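Local coordinates for protein polyhedrin (Orgyia pseudotsugata cypovirus 5, PDB 5A8U) that forms the crystalline matrix of the virus occlusion bodies (polyhedra), which protect the virus from the outside environment until insect larvae ingest them, at residues Met63-Asn67 against Arg76-Pro80; Arg124-Pro130 against Phe187-Glu193; Ser28-Val32 against Val114-Val118; Gln111-Gln115 against Glu242-Gln246; Gln49-Ala55 against Ser216-Pro221. Residue numbers count along the deposited sequence, not the author numbering.

Interaction 1: Met63-Asn67 against Arg76-Pro80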
# COMPACT_ATOMS: atom_id res chain seq x y z
N MET A 63 -7.20 5.42 11.18
CA MET A 63 -8.55 5.88 11.54
C MET A 63 -8.48 6.96 12.63
O MET A 63 -9.35 7.82 12.70
CB MET A 63 -9.41 4.72 12.04
CG MET A 63 -9.75 3.69 10.97
SD MET A 63 -10.91 4.33 9.73
CE MET A 63 -12.42 4.43 10.72
N LYS A 64 -7.47 6.86 13.49
CA LYS A 64 -7.29 7.82 14.57
C LYS A 64 -6.61 9.11 14.11
O LYS A 64 -6.03 9.18 13.02
CB LYS A 64 -6.49 7.19 15.73
CG LYS A 64 -5.02 7.00 15.42
CD LYS A 64 -4.30 6.36 16.60
CE LYS A 64 -2.80 6.40 16.43
NZ LYS A 64 -2.23 7.72 16.82
N PHE A 65 -6.71 10.13 14.94
CA PHE A 65 -5.96 11.36 14.76
C PHE A 65 -5.29 11.70 16.09
O PHE A 65 -5.87 11.46 17.15
CB PHE A 65 -6.89 12.51 14.33
CG PHE A 65 -6.17 13.81 14.17
CD1 PHE A 65 -5.45 14.06 13.01
CD2 PHE A 65 -6.16 14.74 15.19
CE1 PHE A 65 -4.75 15.26 12.86
CE2 PHE A 65 -5.46 15.94 15.05
CZ PHE A 65 -4.76 16.19 13.88
N PRO A 66 -4.04 12.21 16.06
CA PRO A 66 -3.16 12.33 14.90
C PRO A 66 -2.58 10.96 14.53
O PRO A 66 -2.90 9.97 15.17
CB PRO A 66 -2.05 13.27 15.41
CG PRO A 66 -1.98 12.97 16.90
CD PRO A 66 -3.42 12.73 17.30
N ASN A 67 -1.76 10.90 13.49
CA ASN A 67 -1.12 9.64 13.11
C ASN A 67 0.11 9.89 12.24
O ASN A 67 0.48 11.05 12.02
CB ASN A 67 -2.14 8.74 12.40
CG ASN A 67 -2.72 9.38 11.16
OD1 ASN A 67 -2.00 9.94 10.35
ND2 ASN A 67 -4.03 9.29 11.02
N ARG A 76 3.34 15.66 16.46
CA ARG A 76 3.14 14.42 17.21
C ARG A 76 2.23 13.46 16.45
O ARG A 76 1.23 13.88 15.85
CB ARG A 76 2.54 14.74 18.57
CG ARG A 76 3.50 15.45 19.52
CD ARG A 76 2.87 15.58 20.89
NE ARG A 76 1.60 16.29 20.79
CZ ARG A 76 0.84 16.62 21.83
NH1 ARG A 76 1.22 16.31 23.07
NH2 ARG A 76 -0.29 17.28 21.62
N ILE A 77 2.56 12.18 16.48
CA ILE A 77 1.72 11.18 15.80
C ILE A 77 0.86 10.39 16.78
O ILE A 77 0.08 9.54 16.37
CB ILE A 77 2.52 10.21 14.92
CG1 ILE A 77 3.43 9.32 15.76
CG2 ILE A 77 3.31 10.98 13.88
CD1 ILE A 77 4.14 8.24 14.96
N GLU A 78 1.02 10.67 18.07
CA GLU A 78 0.16 10.10 19.11
C GLU A 78 -0.07 11.15 20.18
O GLU A 78 0.74 12.05 20.38
CB GLU A 78 0.81 8.88 19.75
CG GLU A 78 1.01 7.69 18.84
CD GLU A 78 1.37 6.43 19.60
OE1 GLU A 78 2.02 6.56 20.65
OE2 GLU A 78 0.98 5.33 19.14
N TRP A 79 -1.19 11.03 20.89
CA TRP A 79 -1.47 11.89 22.04
C TRP A 79 -1.34 11.08 23.33
O TRP A 79 -1.65 9.89 23.36
CB TRP A 79 -2.86 12.51 21.93
CG TRP A 79 -2.95 13.68 20.98
CD1 TRP A 79 -1.92 14.46 20.53
CD2 TRP A 79 -4.13 14.18 20.36
NE1 TRP A 79 -2.39 15.41 19.67
CE2 TRP A 79 -3.75 15.27 19.55
CE3 TRP A 79 -5.48 13.80 20.38
CZ2 TRP A 79 -4.66 16.00 18.78
CZ3 TRP A 79 -6.39 14.54 19.64
CH2 TRP A 79 -5.98 15.62 18.84
N PRO A 80 -0.87 11.73 24.39
CA PRO A 80 -0.76 11.03 25.68
C PRO A 80 -2.08 10.39 26.07
O PRO A 80 -3.14 11.02 25.95
CB PRO A 80 -0.41 12.16 26.66
CG PRO A 80 0.26 13.18 25.82
CD PRO A 80 -0.43 13.13 24.49
O HOH W 1 -2.94 8.81 19.51
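Pro66 lays its ring over one face of the Trp79 indole: its CD sits 3.5 Å from the centroid of the five-membered ring and nearly on the ring normal, a CH-pi contact in which the flat, electron-rich indole meets polarised proline C-H groups. The peptide bond before Pro66 is cis, and Phe65 also meets the indole in an offset edge-to-face pair, its edge toward the indole face, with Phe65 CD2 3.8 Å from Trp79 CH2. Beside this apolar cluster Lys64 reaches across so that NZ donates to Ile77 O (3.0 Å) and to Pro66 O (2.9 Å); a water bonded to NZ continues to Trp79 N. Pro66 O and Ile77 O, both acceptors, stand 3.2 Å apart. The two segments belong to one irregular loop between helices 60-63 and 84-91, and Ile77 packs on Ile77 of both other subunits, consistent with a place close to the trimer axis. The buried ammonium thus supplies the protons and positive charge that let two carbonyl oxygens lie close together.

Interaction 2: Arg124-Pro130 against Phe187-Glu193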
# COMPACT_ATOMS: atom_id res chain seq x y z
N ARG A 124 -18.81 -1.82 -2.35
CA ARG A 124 -18.68 -2.49 -1.05
C ARG A 124 -18.02 -1.59 -0.02
O ARG A 124 -16.97 -1.00 -0.30
CB ARG A 124 -17.84 -3.76 -1.17
CG ARG A 124 -18.55 -4.89 -1.88
CD ARG A 124 -17.57 -5.99 -2.22
NE ARG A 124 -18.23 -7.25 -2.56
CZ ARG A 124 -17.63 -8.25 -3.19
NH1 ARG A 124 -16.36 -8.12 -3.59
NH2 ARG A 124 -18.29 -9.37 -3.44
N LEU A 125 -18.59 -1.54 1.18
CA LEU A 125 -17.93 -0.88 2.30
C LEU A 125 -17.95 -1.91 3.41
O LEU A 125 -19.02 -2.35 3.84
CB LEU A 125 -18.67 0.39 2.73
CG LEU A 125 -18.15 1.10 3.99
CD1 LEU A 125 -16.66 1.49 3.91
CD2 LEU A 125 -19.04 2.30 4.35
N ARG A 126 -16.77 -2.35 3.86
CA ARG A 126 -16.73 -3.37 4.90
C ARG A 126 -16.26 -2.81 6.23
O ARG A 126 -15.25 -2.10 6.29
CB ARG A 126 -15.77 -4.50 4.53
CG ARG A 126 -16.03 -5.17 3.17
CD ARG A 126 -15.14 -6.41 3.01
NE ARG A 126 -15.16 -6.99 1.66
CZ ARG A 126 -14.30 -6.66 0.70
NH1 ARG A 126 -13.35 -5.75 0.92
NH2 ARG A 126 -14.40 -7.24 -0.50
N PHE A 127 -16.96 -3.15 7.31
CA PHE A 127 -16.54 -2.75 8.65
C PHE A 127 -15.91 -3.90 9.42
O PHE A 127 -16.37 -5.05 9.33
CB PHE A 127 -17.72 -2.20 9.44
CG PHE A 127 -18.09 -0.80 9.04
CD1 PHE A 127 -17.25 0.25 9.35
CD2 PHE A 127 -19.27 -0.54 8.35
CE1 PHE A 127 -17.55 1.55 8.98
CE2 PHE A 127 -19.60 0.77 7.98
CZ PHE A 127 -18.73 1.82 8.30
N PHE A 128 -14.85 -3.58 10.16
CA PHE A 128 -14.14 -4.54 11.01
C PHE A 128 -13.96 -3.87 12.35
O PHE A 128 -14.02 -2.64 12.47
CB PHE A 128 -12.75 -4.87 10.42
CG PHE A 128 -12.80 -5.39 9.00
CD1 PHE A 128 -12.92 -4.51 7.93
CD2 PHE A 128 -12.74 -6.75 8.75
CE1 PHE A 128 -12.98 -4.98 6.63
CE2 PHE A 128 -12.78 -7.23 7.46
CZ PHE A 128 -12.91 -6.35 6.40
N GLY A 129 -13.76 -4.68 13.38
CA GLY A 129 -13.40 -4.15 14.69
C GLY A 129 -11.96 -3.68 14.71
O GLY A 129 -11.24 -3.78 13.71
N PRO A 130 -11.53 -3.13 15.85
CA PRO A 130 -10.18 -2.58 15.98
C PRO A 130 -9.10 -3.67 15.91
O PRO A 130 -7.93 -3.34 15.64
CB PRO A 130 -10.20 -1.91 17.37
CG PRO A 130 -11.33 -2.54 18.09
CD PRO A 130 -12.34 -2.95 17.07
N PHE A 187 -15.27 1.41 17.35
CA PHE A 187 -13.85 1.62 17.04
C PHE A 187 -13.49 0.88 15.75
O PHE A 187 -12.71 -0.08 15.77
CB PHE A 187 -12.97 1.18 18.22
CG PHE A 187 -13.33 1.87 19.52
CD1 PHE A 187 -12.97 3.19 19.75
CD2 PHE A 187 -14.05 1.19 20.49
CE1 PHE A 187 -13.31 3.83 20.94
CE2 PHE A 187 -14.39 1.82 21.67
CZ PHE A 187 -14.03 3.14 21.89
N PRO A 188 -14.06 1.33 14.62
CA PRO A 188 -13.95 0.52 13.41
C PRO A 188 -12.64 0.66 12.64
O PRO A 188 -11.87 1.61 12.80
CB PRO A 188 -15.09 1.07 12.53
CG PRO A 188 -15.13 2.52 12.88
CD PRO A 188 -14.86 2.55 14.40
N THR A 189 -12.39 -0.35 11.82
CA THR A 189 -11.47 -0.23 10.70
C THR A 189 -12.27 -0.57 9.44
O THR A 189 -13.34 -1.19 9.53
CB THR A 189 -10.24 -1.13 10.89
OG1 THR A 189 -10.66 -2.49 11.02
CG2 THR A 189 -9.50 -0.73 12.17
N ILE A 190 -11.79 -0.15 8.27
CA ILE A 190 -12.61 -0.29 7.07
C ILE A 190 -11.85 -0.79 5.86
O ILE A 190 -10.65 -0.59 5.75
CB ILE A 190 -13.29 1.04 6.64
CG1 ILE A 190 -12.24 2.06 6.16
CG2 ILE A 190 -14.21 1.58 7.74
CD1 ILE A 190 -12.88 3.31 5.59
N GLY A 191 -12.58 -1.44 4.96
CA GLY A 191 -12.12 -1.74 3.62
C GLY A 191 -13.24 -1.37 2.65
O GLY A 191 -14.42 -1.42 3.01
N PHE A 192 -12.90 -0.99 1.43
CA PHE A 192 -13.92 -0.67 0.44
C PHE A 192 -13.49 -1.07 -0.98
O PHE A 192 -12.29 -1.21 -1.28
CB PHE A 192 -14.25 0.84 0.48
CG PHE A 192 -13.09 1.71 0.07
CD1 PHE A 192 -12.84 1.96 -1.28
CD2 PHE A 192 -12.23 2.25 1.02
CE1 PHE A 192 -11.74 2.73 -1.68
CE2 PHE A 192 -11.13 3.03 0.62
CZ PHE A 192 -10.90 3.26 -0.72
N GLU A 193 -14.49 -1.26 -1.85
CA GLU A 193 -14.25 -1.47 -3.29
C GLU A 193 -15.28 -0.68 -4.06
O GLU A 193 -16.46 -0.75 -3.76
CB GLU A 193 -14.37 -2.95 -3.67
CG GLU A 193 -13.51 -3.88 -2.82
CD GLU A 193 -13.76 -5.35 -3.08
OE1 GLU A 193 -14.78 -5.68 -3.75
OE2 GLU A 193 -12.94 -6.18 -2.64
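An antiparallel beta ladder joins strand 124-128, an outer strand of a three-stranded sheet, to the middle strand 189-195. Its side chains alternate between two faces. On one, Glu193 (chi1 m, chi2 t) extends its carboxylate between two arginines: OE1 accepts from Arg124 NH1 at 2.9 Å and OE2 from Arg126 NH2 at 2.8 Å. Both arginines combine an m chi1 with t at chi2 and chi3, so their long, extended chains deliver the guanidinium edges to one acid, which also bonds Tyr195 OH and Ser219 of the second subunit. Gly191, opposite Arg126, leaves this face open; the Phe128 ring, turned by its m chi1, brings CE1 to 3.9 Å from Gly191 N. On the other face, Leu125, Phe127, Ile190 and Phe192 are apolar, as suits a side packed against strand 109-115. Phe127, also m, brings CE1 to 3.6 Å from Ile190 CG2, whereas the p rotamer of Phe192 carries its ring away from strand 124-128, to meet Trp48 edge to face. Beyond the ladder, Pro130 packs its CG 4.1 Å from Phe187 CB. Three hydrogen-bonded pairs hold the backbones together, and the shortest of their bonds runs from Arg126 N to Gly191 O, 2.7 Å long and almost straight at 173°.

Interaction 3: Ser28-Val32 against Val114-Val118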
# COMPACT_ATOMS: atom_id res chain seq x y z
N SER A 28 -11.43 8.75 -17.43
CA SER A 28 -11.70 9.80 -16.45
C SER A 28 -11.47 9.23 -15.05
O SER A 28 -11.19 8.04 -14.89
CB SER A 28 -13.14 10.29 -16.55
OG SER A 28 -14.05 9.25 -16.20
N GLY A 29 -11.58 10.08 -14.05
CA GLY A 29 -11.37 9.64 -12.69
C GLY A 29 -12.64 9.33 -11.92
O GLY A 29 -13.67 9.97 -12.10
N ILE A 30 -12.56 8.31 -11.07
CA ILE A 30 -13.57 8.06 -10.05
C ILE A 30 -12.88 8.37 -8.73
O ILE A 30 -11.68 8.11 -8.58
CB ILE A 30 -14.10 6.59 -10.08
CG1 ILE A 30 -12.97 5.57 -10.06
CG2 ILE A 30 -15.00 6.35 -11.31
CD1 ILE A 30 -13.45 4.11 -9.78
N ASN A 31 -13.62 8.95 -7.79
CA ASN A 31 -13.05 9.37 -6.51
C ASN A 31 -13.79 8.71 -5.37
O ASN A 31 -15.01 8.59 -5.38
CB ASN A 31 -13.14 10.89 -6.33
CG ASN A 31 -12.05 11.62 -7.07
OD1 ASN A 31 -11.02 11.97 -6.49
ND2 ASN A 31 -12.26 11.86 -8.36
N VAL A 32 -13.03 8.27 -4.38
CA VAL A 32 -13.60 7.77 -3.14
C VAL A 32 -12.94 8.57 -2.04
O VAL A 32 -11.71 8.68 -1.99
CB VAL A 32 -13.31 6.27 -2.96
CG1 VAL A 32 -13.87 5.79 -1.63
CG2 VAL A 32 -13.95 5.50 -4.13
N VAL A 114 -18.58 8.73 -2.72
CA VAL A 114 -18.11 8.12 -3.96
C VAL A 114 -18.59 8.98 -5.12
O VAL A 114 -19.77 9.28 -5.19
CB VAL A 114 -18.67 6.69 -4.12
CG1 VAL A 114 -18.15 6.06 -5.41
CG2 VAL A 114 -18.29 5.82 -2.91
N GLN A 115 -17.69 9.39 -6.00
CA GLN A 115 -18.05 10.30 -7.09
C GLN A 115 -17.48 9.87 -8.45
O GLN A 115 -16.34 9.42 -8.54
CB GLN A 115 -17.61 11.73 -6.74
CG GLN A 115 -17.71 12.73 -7.90
CD GLN A 115 -17.39 14.15 -7.48
OE1 GLN A 115 -17.38 14.48 -6.29
NE2 GLN A 115 -17.14 15.02 -8.46
N GLY A 116 -18.28 10.01 -9.51
CA GLY A 116 -17.82 9.67 -10.85
C GLY A 116 -18.88 8.84 -11.54
O GLY A 116 -19.98 8.73 -11.01
N SER A 117 -18.55 8.24 -12.68
CA SER A 117 -19.49 7.34 -13.35
C SER A 117 -19.24 5.94 -12.81
O SER A 117 -18.39 5.18 -13.30
CB SER A 117 -19.31 7.39 -14.87
OG SER A 117 -20.25 6.53 -15.50
N VAL A 118 -19.99 5.61 -11.76
CA VAL A 118 -19.71 4.46 -10.91
C VAL A 118 -20.81 3.42 -11.03
O VAL A 118 -21.98 3.76 -11.20
CB VAL A 118 -19.57 4.93 -9.44
CG1 VAL A 118 -19.61 3.74 -8.42
CG2 VAL A 118 -18.31 5.80 -9.29
O HOH W 2 -15.98 9.15 -13.53
O HOH W 3 -14.77 11.69 -9.95
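Asn31, Ile30 and Gln115 give up the most surface where strands 30-37 and 109-115 pair as antiparallel neighbours in the large sheet. Asn31 and Gln115 form a hydrogen-bonded pair: Asn31 N reaches Gln115 O and Gln115 N reaches Asn31 O, each at 2.9 Å. Their amide side chains share a face of the sheet but find partners elsewhere, Asn31 with Asn47 and Gln115 with the backbone of Val244; Val145 of the third subunit covers both. Ile30 lies beyond the pair, where its CG2 methyl packs 3.9 Å from Val118 CG2. Close by, Gly116 has a positive phi, and a side chain there would run into Ile30 CG2 and Gly29 O, so glycine suits the place where the strands part. There one water joins Gly29 O to Ser117 N and Ser28 OG; another, over the face with Asn31 and Gln115, joins Gly29 O to Asn31 ND2 and, weakly, Gln115 O. Direct amide hydrogen bonds thus give way to a water bridge beyond Gly116, which keeps backbone polar groups satisfied.

Interaction 4: Gln111-Gln115 against Glu242-Gln246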
# COMPACT_ATOMS: atom_id res chain seq x y z
N GLN A 111 -18.04 10.10 6.94
CA GLN A 111 -18.78 10.23 5.69
C GLN A 111 -17.97 9.51 4.60
O GLN A 111 -16.78 9.74 4.46
CB GLN A 111 -18.97 11.71 5.32
CG GLN A 111 -19.88 11.87 4.12
CD GLN A 111 -20.09 13.31 3.70
OE1 GLN A 111 -20.67 13.56 2.63
NE2 GLN A 111 -19.64 14.26 4.52
N PHE A 112 -18.63 8.62 3.87
CA PHE A 112 -18.00 7.86 2.80
C PHE A 112 -18.62 8.39 1.51
O PHE A 112 -19.83 8.26 1.30
CB PHE A 112 -18.28 6.36 3.01
CG PHE A 112 -17.72 5.45 1.93
CD1 PHE A 112 -16.36 5.21 1.85
CD2 PHE A 112 -18.57 4.80 1.03
CE1 PHE A 112 -15.83 4.36 0.87
CE2 PHE A 112 -18.05 3.93 0.06
CZ PHE A 112 -16.69 3.71 -0.01
N ILE A 113 -17.81 9.03 0.68
CA ILE A 113 -18.33 9.70 -0.51
C ILE A 113 -17.73 9.08 -1.76
O ILE A 113 -16.53 8.94 -1.87
CB ILE A 113 -17.97 11.20 -0.51
CG1 ILE A 113 -18.17 11.80 0.89
CG2 ILE A 113 -18.76 11.93 -1.59
CD1 ILE A 113 -17.60 13.20 1.03
N VAL A 114 -18.58 8.73 -2.72
CA VAL A 114 -18.11 8.12 -3.96
C VAL A 114 -18.59 8.98 -5.12
O VAL A 114 -19.77 9.28 -5.19
CB VAL A 114 -18.67 6.69 -4.12
CG1 VAL A 114 -18.15 6.06 -5.41
CG2 VAL A 114 -18.29 5.82 -2.91
N GLN A 115 -17.69 9.39 -6.00
CA GLN A 115 -18.05 10.30 -7.09
C GLN A 115 -17.48 9.87 -8.45
O GLN A 115 -16.34 9.42 -8.54
CB GLN A 115 -17.61 11.73 -6.74
CG GLN A 115 -17.71 12.73 -7.90
CD GLN A 115 -17.39 14.15 -7.48
OE1 GLN A 115 -17.38 14.48 -6.29
NE2 GLN A 115 -17.14 15.02 -8.46
N GLU A 242 -13.86 20.28 -7.05
CA GLU A 242 -15.20 19.94 -7.56
C GLU A 242 -15.62 18.54 -7.10
O GLU A 242 -16.27 17.78 -7.83
CB GLU A 242 -15.32 20.14 -9.08
CG GLU A 242 -15.01 21.57 -9.50
CD GLU A 242 -15.22 21.87 -10.99
OE1 GLU A 242 -16.00 21.15 -11.66
OE2 GLU A 242 -14.60 22.84 -11.48
N LEU A 243 -15.26 18.23 -5.85
CA LEU A 243 -15.69 17.02 -5.17
C LEU A 243 -16.94 17.34 -4.36
O LEU A 243 -16.91 18.21 -3.49
CB LEU A 243 -14.59 16.52 -4.24
CG LEU A 243 -13.36 15.90 -4.92
CD1 LEU A 243 -12.22 15.72 -3.93
CD2 LEU A 243 -13.75 14.57 -5.53
N VAL A 244 -18.04 16.65 -4.62
CA VAL A 244 -19.24 16.87 -3.81
C VAL A 244 -19.05 16.31 -2.42
O VAL A 244 -18.27 15.38 -2.19
CB VAL A 244 -20.53 16.30 -4.45
CG1 VAL A 244 -20.99 17.20 -5.61
CG2 VAL A 244 -20.33 14.85 -4.87
N TYR A 245 -19.78 16.89 -1.48
CA TYR A 245 -19.57 16.63 -0.07
C TYR A 245 -20.86 17.04 0.62
O TYR A 245 -21.43 18.08 0.30
CB TYR A 245 -18.41 17.50 0.41
CG TYR A 245 -18.10 17.42 1.88
CD1 TYR A 245 -18.78 18.19 2.81
CD2 TYR A 245 -17.09 16.57 2.35
CE1 TYR A 245 -18.49 18.12 4.16
CE2 TYR A 245 -16.79 16.50 3.71
CZ TYR A 245 -17.50 17.28 4.60
OH TYR A 245 -17.21 17.21 5.94
N GLN A 246 -21.31 16.25 1.58
CA GLN A 246 -22.50 16.63 2.32
C GLN A 246 -22.11 17.20 3.69
O GLN A 246 -21.42 16.54 4.47
CB GLN A 246 -23.44 15.43 2.50
CG GLN A 246 -24.76 15.81 3.17
CD GLN A 246 -25.61 14.60 3.45
OE1 GLN A 246 -25.38 13.88 4.43
NE2 GLN A 246 -26.59 14.34 2.59
O HOH W 4 -18.05 14.64 6.98
O HOH W 5 -16.75 13.55 -3.74
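Glu242 ends helix 230-241 in a Schellman motif with positive phi, and its carbonyl O accepts from Gln115 NE2 at 3.0 Å; its carboxylate points elsewhere, to Arg146 of the third subunit. Leu243 follows, its CD2 3.7 Å from Gln115 OE1 while the side chain packs among Phe237 and Phe238 of the helix. At Val244 the backbone N donates to Gln115 OE1 (2.8 Å), and a water joins that OE1 to Val244 O; Ile113 CG2 fills the space beside this carbonyl at 3.5 Å. Tyr245 turns its ring toward the strand, Ile113 CD1 lying 3.7 Å from its CD2, with Gln111 NE2 over one face and a water linking NE2 to the hydroxyl, which also bonds Glu230. Gln246 closes the run: its N donates to Gln111 OE1, also bonded to Ser174, at 3.0 Å and its O accepts from Gln111 NE2 at 2.9 Å. Glutamine suits both ends because its amide offers donor and acceptor together, serving the irregular segment as a peptide group would.

Interaction 5: Gln49-Ala55 against Ser216-Pro221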
# COMPACT_ATOMS: atom_id res chain seq x y z
N GLN A 49 -8.17 7.91 -5.94
CA GLN A 49 -8.66 8.08 -7.30
C GLN A 49 -8.29 6.84 -8.10
O GLN A 49 -7.36 6.12 -7.75
CB GLN A 49 -7.99 9.28 -7.97
CG GLN A 49 -8.14 10.59 -7.25
CD GLN A 49 -7.40 11.71 -7.96
OE1 GLN A 49 -7.66 12.00 -9.14
NE2 GLN A 49 -6.45 12.34 -7.25
N GLY A 50 -9.02 6.59 -9.18
CA GLY A 50 -8.70 5.46 -10.05
C GLY A 50 -9.53 5.56 -11.32
O GLY A 50 -10.34 6.46 -11.46
N THR A 51 -9.33 4.63 -12.24
CA THR A 51 -10.04 4.67 -13.51
C THR A 51 -11.11 3.57 -13.57
O THR A 51 -12.25 3.85 -13.89
CB THR A 51 -9.07 4.51 -14.67
OG1 THR A 51 -8.15 3.45 -14.36
CG2 THR A 51 -8.31 5.81 -14.88
N GLU A 52 -10.74 2.34 -13.25
CA GLU A 52 -11.64 1.19 -13.41
C GLU A 52 -12.08 0.64 -12.06
O GLU A 52 -13.18 0.11 -11.91
CB GLU A 52 -10.91 0.06 -14.16
CG GLU A 52 -10.57 0.37 -15.61
CD GLU A 52 -11.74 0.24 -16.57
OE1 GLU A 52 -12.84 -0.21 -16.19
OE2 GLU A 52 -11.52 0.58 -17.76
N VAL A 53 -11.17 0.72 -11.10
CA VAL A 53 -11.43 0.14 -9.80
C VAL A 53 -10.74 1.01 -8.76
O VAL A 53 -9.64 1.55 -8.96
CB VAL A 53 -10.91 -1.30 -9.73
CG1 VAL A 53 -9.41 -1.33 -9.90
CG2 VAL A 53 -11.32 -1.96 -8.41
N ILE A 54 -11.42 1.19 -7.64
CA ILE A 54 -10.81 1.90 -6.55
C ILE A 54 -11.07 1.09 -5.28
O ILE A 54 -12.21 0.81 -4.93
CB ILE A 54 -11.35 3.32 -6.48
CG1 ILE A 54 -10.56 4.16 -5.49
CG2 ILE A 54 -12.78 3.32 -6.10
CD1 ILE A 54 -10.88 5.63 -5.65
N ALA A 55 -9.99 0.71 -4.61
CA ALA A 55 -10.05 -0.22 -3.49
C ALA A 55 -9.06 0.27 -2.46
O ALA A 55 -8.04 0.87 -2.81
CB ALA A 55 -9.66 -1.62 -3.96
N SER A 216 -3.55 0.01 -12.41
CA SER A 216 -4.35 1.17 -12.00
C SER A 216 -4.75 1.11 -10.52
O SER A 216 -5.14 2.12 -9.94
CB SER A 216 -5.60 1.27 -12.87
OG SER A 216 -6.55 0.29 -12.48
N LEU A 217 -4.69 -0.07 -9.93
CA LEU A 217 -5.11 -0.25 -8.53
C LEU A 217 -4.29 0.61 -7.57
O LEU A 217 -4.81 1.06 -6.54
CB LEU A 217 -5.01 -1.74 -8.13
CG LEU A 217 -5.58 -2.13 -6.77
CD1 LEU A 217 -7.11 -2.00 -6.78
CD2 LEU A 217 -5.18 -3.55 -6.38
N ILE A 218 -3.02 0.86 -7.90
CA ILE A 218 -2.13 1.57 -6.99
C ILE A 218 -1.29 2.67 -7.63
O ILE A 218 -0.35 3.13 -7.02
CB ILE A 218 -1.19 0.58 -6.22
CG1 ILE A 218 -0.21 -0.13 -7.16
CG2 ILE A 218 -2.00 -0.45 -5.45
CD1 ILE A 218 0.76 -1.04 -6.42
N SER A 219 -1.62 3.07 -8.86
CA SER A 219 -0.79 4.05 -9.56
C SER A 219 -1.33 5.49 -9.49
O SER A 219 -0.94 6.35 -10.29
CB SER A 219 -0.59 3.64 -11.02
OG SER A 219 -1.83 3.62 -11.70
N PHE A 220 -2.21 5.74 -8.53
CA PHE A 220 -2.70 7.10 -8.30
C PHE A 220 -2.48 7.44 -6.85
O PHE A 220 -2.87 6.66 -5.98
CB PHE A 220 -4.18 7.22 -8.66
CG PHE A 220 -4.47 6.93 -10.10
CD1 PHE A 220 -4.33 7.93 -11.05
CD2 PHE A 220 -4.83 5.65 -10.52
CE1 PHE A 220 -4.58 7.66 -12.41
CE2 PHE A 220 -5.09 5.38 -11.86
CZ PHE A 220 -4.95 6.38 -12.81
N PRO A 221 -1.86 8.59 -6.57
CA PRO A 221 -1.55 8.92 -5.17
C PRO A 221 -2.82 9.09 -4.37
O PRO A 221 -3.83 9.56 -4.91
CB PRO A 221 -0.80 10.26 -5.29
CG PRO A 221 -1.28 10.86 -6.58
CD PRO A 221 -1.47 9.67 -7.50
O HOH W 6 -5.55 6.84 -4.76
O HOH W 7 -5.98 11.65 -4.66
O HOH W 8 -6.31 3.55 -7.86
O HOH W 9 -8.46 1.95 -11.31
O HOH W 10 -7.26 1.76 -5.57
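Gln49, next to last in strand 43-50, starts the contact with its backbone: its O lies 3.5 Å from Phe220 CB, and one water accepts a hydrogen bond from Gln49 N and donates one to Phe220 O. A second water accepts from its NE2 and lies 3.0 Å from Pro221 O, although the amide also bonds Gly132 of the third subunit. Gly50 comes next, its CA 3.9 Å from Phe220 CD2; a side chain here would strike Val53 O, so glycine lets the chain fold into the tight link between strands 43-50 and 53-58. Thr51 then sets CG2 4.0 Å from Phe220 CZ and OG1 3.7 Å from Ser216 CB, its mixed character matching both neighbours. The N atoms of Thr51 and Val53 share one water, each at 3.0 Å, which donates to Ser216 OG, itself bonded to Ala213 O. Val53 and Ala55 turn apolar groups to Leu217, whose CD1 is 3.9 Å from Val53 CG1 and 3.8 Å from Ala55 CB, while Ile218 of the second subunit packs on Ala55 and Leu217. Two apolar patches, at Phe220 and Leu217, thus combine with separate waters that bridge polar groups lacking direct partners across the contact.

From the N terminus, residues 28-32 open interaction 3, which closes at 114-118. Within that loop start interaction 5, at 49-55, and the whole of interaction 1, whose short loop 63-67 to 76-80 is nested in both. Interaction 4 opens at 111-115, sharing Val114 and Gln115 with interaction 3, and closes last, at 242-246. Interaction 2 lies inside the loops of both 4 and 5. Interaction 5 ends at 216-221, so it crosses 3 and 4. Interactions 3, 4 and 5 gather on the large sheet, 4 adding the segment after helix 230-241, while Phe192 of interaction 2 packs against all three. Met63 touches Pro188, joining interaction 1 to 2.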